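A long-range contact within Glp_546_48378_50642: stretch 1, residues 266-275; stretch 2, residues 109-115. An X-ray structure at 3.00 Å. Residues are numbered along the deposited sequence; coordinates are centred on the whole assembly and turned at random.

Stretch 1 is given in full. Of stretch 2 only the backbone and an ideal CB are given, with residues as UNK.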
# COMPACT_ATOMS: atom_id res chain seq x y z
N PHE A 266 -3.89 -18.44 19.73
CA PHE A 266 -4.02 -17.46 18.67
C PHE A 266 -3.23 -17.86 17.44
O PHE A 266 -2.79 -16.99 16.70
CB PHE A 266 -3.54 -16.09 19.14
CG PHE A 266 -4.38 -15.49 20.22
CD1 PHE A 266 -4.01 -15.60 21.56
CD2 PHE A 266 -5.54 -14.79 19.91
CE1 PHE A 266 -4.78 -15.04 22.58
CE2 PHE A 266 -6.32 -14.22 20.91
CZ PHE A 266 -5.94 -14.35 22.25
N LEU A 267 -3.04 -19.15 17.24
CA LEU A 267 -2.31 -19.60 16.06
C LEU A 267 -3.29 -20.00 14.97
O LEU A 267 -3.01 -19.82 13.78
CB LEU A 267 -1.39 -20.77 16.40
CG LEU A 267 -0.14 -20.41 17.18
CD1 LEU A 267 0.77 -21.62 17.23
CD2 LEU A 267 0.57 -19.24 16.53
N PRO A 268 -4.45 -20.56 15.35
CA PRO A 268 -5.38 -20.93 14.28
C PRO A 268 -5.61 -19.65 13.46
O PRO A 268 -5.66 -19.68 12.22
CB PRO A 268 -6.62 -21.36 15.05
CG PRO A 268 -6.05 -21.91 16.31
CD PRO A 268 -5.02 -20.89 16.67
N GLU A 269 -5.73 -18.53 14.19
CA GLU A 269 -5.96 -17.21 13.63
C GLU A 269 -4.80 -16.73 12.76
O GLU A 269 -5.04 -16.10 11.73
CB GLU A 269 -6.20 -16.19 14.74
CG GLU A 269 -7.25 -16.59 15.76
CD GLU A 269 -8.64 -16.75 15.18
OE1 GLU A 269 -9.12 -15.80 14.52
OE2 GLU A 269 -9.25 -17.81 15.40
N ILE A 270 -3.55 -17.00 13.16
CA ILE A 270 -2.44 -16.58 12.32
C ILE A 270 -2.53 -17.37 11.03
O ILE A 270 -2.27 -16.85 9.94
CB ILE A 270 -1.07 -16.84 12.95
CG1 ILE A 270 -0.89 -15.99 14.20
CG2 ILE A 270 0.03 -16.51 11.94
CD1 ILE A 270 0.49 -16.11 14.80
N ALA A 271 -2.90 -18.64 11.16
CA ALA A 271 -3.06 -19.50 9.99
C ALA A 271 -4.17 -18.89 9.15
O ALA A 271 -3.97 -18.61 7.96
CB ALA A 271 -3.43 -20.91 10.41
N LYS A 272 -5.33 -18.68 9.78
CA LYS A 272 -6.50 -18.08 9.13
C LYS A 272 -6.08 -16.81 8.40
O LYS A 272 -6.57 -16.51 7.32
CB LYS A 272 -7.55 -17.68 10.17
CG LYS A 272 -8.19 -18.81 10.97
CD LYS A 272 -9.26 -18.22 11.90
CE LYS A 272 -9.96 -19.27 12.73
NZ LYS A 272 -10.99 -18.66 13.59
N HIS A 273 -5.18 -16.06 9.03
CA HIS A 273 -4.70 -14.83 8.45
C HIS A 273 -4.08 -15.13 7.10
O HIS A 273 -4.45 -14.53 6.09
CB HIS A 273 -3.66 -14.21 9.37
CG HIS A 273 -3.25 -12.83 8.98
ND1 HIS A 273 -4.16 -11.80 8.84
CD2 HIS A 273 -2.04 -12.30 8.71
CE1 HIS A 273 -3.51 -10.70 8.51
NE2 HIS A 273 -2.23 -10.97 8.42
N ILE A 274 -3.14 -16.06 7.10
CA ILE A 274 -2.47 -16.47 5.88
C ILE A 274 -3.51 -16.95 4.86
O ILE A 274 -3.38 -16.69 3.67
CB ILE A 274 -1.48 -17.62 6.16
CG1 ILE A 274 -0.36 -17.11 7.07
CG2 ILE A 274 -0.90 -18.14 4.88
CD1 ILE A 274 0.67 -18.15 7.39
N CYS A 275 -4.52 -17.66 5.34
CA CYS A 275 -5.58 -18.18 4.48
C CYS A 275 -6.39 -17.01 3.96
O CYS A 275 -6.77 -16.96 2.79
CB CYS A 275 -6.48 -19.12 5.27
SG CYS A 275 -7.87 -19.76 4.31
N UNK A 109 -2.22 -23.83 -1.22
CA UNK A 109 -2.59 -23.43 0.14
C UNK A 109 -1.34 -23.53 1.00
O UNK A 109 -0.89 -24.62 1.34
CB UNK A 109 -3.72 -24.30 0.70
N UNK A 110 -0.77 -22.38 1.33
CA UNK A 110 0.43 -22.31 2.13
C UNK A 110 0.48 -23.36 3.22
O UNK A 110 -0.54 -23.78 3.75
CB UNK A 110 0.55 -20.92 2.75
N UNK A 111 1.70 -23.78 3.54
CA UNK A 111 1.93 -24.77 4.58
C UNK A 111 2.66 -24.02 5.68
O UNK A 111 3.67 -23.37 5.43
CB UNK A 111 2.72 -25.98 4.08
N UNK A 112 2.16 -24.11 6.91
CA UNK A 112 2.78 -23.41 8.02
C UNK A 112 3.08 -24.27 9.25
O UNK A 112 2.33 -25.17 9.59
CB UNK A 112 1.87 -22.25 8.44
N UNK A 113 4.20 -23.96 9.92
CA UNK A 113 4.63 -24.67 11.13
C UNK A 113 5.19 -23.66 12.14
O UNK A 113 6.13 -22.92 11.84
CB UNK A 113 5.68 -25.74 10.79
N UNK A 114 4.62 -23.63 13.34
CA UNK A 114 5.06 -22.70 14.38
C UNK A 114 6.04 -23.33 15.36
O UNK A 114 5.83 -24.44 15.85
CB UNK A 114 3.85 -22.17 15.15
N UNK A 115 7.12 -22.60 15.64
CA UNK A 115 8.14 -23.06 16.57
C UNK A 115 8.28 -22.06 17.70
O UNK A 115 8.04 -20.87 17.53
CB UNK A 115 9.48 -23.26 15.86

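Helix 267-275 presents L267, I270, A271 and I274 to the other stretch, a wholly apolar surface. The charged pair E269 and K272, joined by a salt bridge (K272 NZ to E269 OE2, 2.7 Å), takes no part in the contact. The strand runs roughly against the helix, at 145° between their N-to-C directions, with an axial approach of 10.2 Å, so side chains must fill the gap between the two backbones.

At position 109 the backbone is extended (-144/106) and CA-to-CB points sideways. No atom of stretch 1 lies within 5.5 Å of the ideal CB, so the helix sets little restriction and many side chains, polar or apolar, would suit. The deposited residue is F109; its ring end comes nearer the helix than its CB does, but F109 CE1 comes no closer than 5.2 Å to C275 SG, short of contact.

Position 110 points toward the helix, and its ideal CB is already 3.8 Å from I274 CG2. With a methyl group so near, a small apolar residue fits most simply, while a longer one would have to turn its chain past I274. The residue is A110, whose CB packs against I274 CG2 at 3.8 Å and ends there.

Position 111 points away, and from this side almost anything extended would do, including polar or beta-branched residues. It is T111, which makes no contact with stretch 1.

At position 112 CA-to-CB again points toward the helix; the CA of position 112 is 7.3 Å from A271 CA, its nearest across the stretches. The ideal CB is 4.4 Å from I274 CD1, and the small side chain of A271 leaves room for something longer to reach the helix backbone. No polar partner is offered by the neighbouring side chains, so a medium-sized aliphatic residue, leucine, isoleucine or methionine, is expected. L112 adopts chi1 p and chi2 t, bringing CD1 to 3.4 Å from A271 CA and 3.5 Å from A271 CB. The same CD1 lies 3.5 Å from I274 CD1, so one methyl touches both A271 and I274, about one helical turn apart.

Position 113, on the alternate side of the strand, is out of reach of the helix, which therefore does not discriminate among side chains here. The residue is A113.

Position 114 faces the helix once more, its ideal CB 3.8 Å from L267 CD1. Beyond it L267, I270 and A271 offer an apolar site long enough for a large side chain; leucine or methionine could enter, and an aromatic ring would also offer a flat face to L267. F114 has the largest area covered by the other stretch, 85 Å². L267 CD2 sits over one face of its ring, 3.8 Å from the centroid and 4° off the normal, a CH-pi contact, and L267 CD1 is 3.4 Å from F114 CD2. At the far end F114 CZ meets I270 CG2 at 3.9 Å.

Position 115 is out of reach again and unconstrained by stretch 1; it is L115, directed elsewhere.

Stretch 2 (109-115) FATLAFL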
# COMPACT_ATOMS: atom_id res chain seq x y z
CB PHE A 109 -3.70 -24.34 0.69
CG PHE A 109 -5.08 -24.01 0.17
CD1 PHE A 109 -5.68 -22.79 0.47
CD2 PHE A 109 -5.78 -24.91 -0.63
CE1 PHE A 109 -6.96 -22.48 -0.01
CE2 PHE A 109 -7.06 -24.62 -1.12
CZ PHE A 109 -7.65 -23.40 -0.81
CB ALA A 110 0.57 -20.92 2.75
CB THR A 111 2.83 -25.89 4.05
OG1 THR A 111 2.19 -26.51 2.93
CG2 THR A 111 3.07 -26.92 5.11
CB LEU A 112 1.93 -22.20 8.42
CG LEU A 112 0.43 -22.30 8.72
CD1 LEU A 112 -0.05 -21.00 9.34
CD2 LEU A 112 -0.33 -22.57 7.45
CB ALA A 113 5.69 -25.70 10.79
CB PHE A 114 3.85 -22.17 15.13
CG PHE A 114 2.84 -21.50 14.26
CD1 PHE A 114 3.13 -20.28 13.67
CD2 PHE A 114 1.61 -22.08 14.01
CE1 PHE A 114 2.20 -19.65 12.83
CE2 PHE A 114 0.67 -21.46 13.18
CZ PHE A 114 0.97 -20.25 12.59
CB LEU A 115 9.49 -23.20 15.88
CG LEU A 115 9.57 -24.25 14.79
CD1 LEU A 115 11.03 -24.46 14.42
CD2 LEU A 115 8.95 -25.55 15.28
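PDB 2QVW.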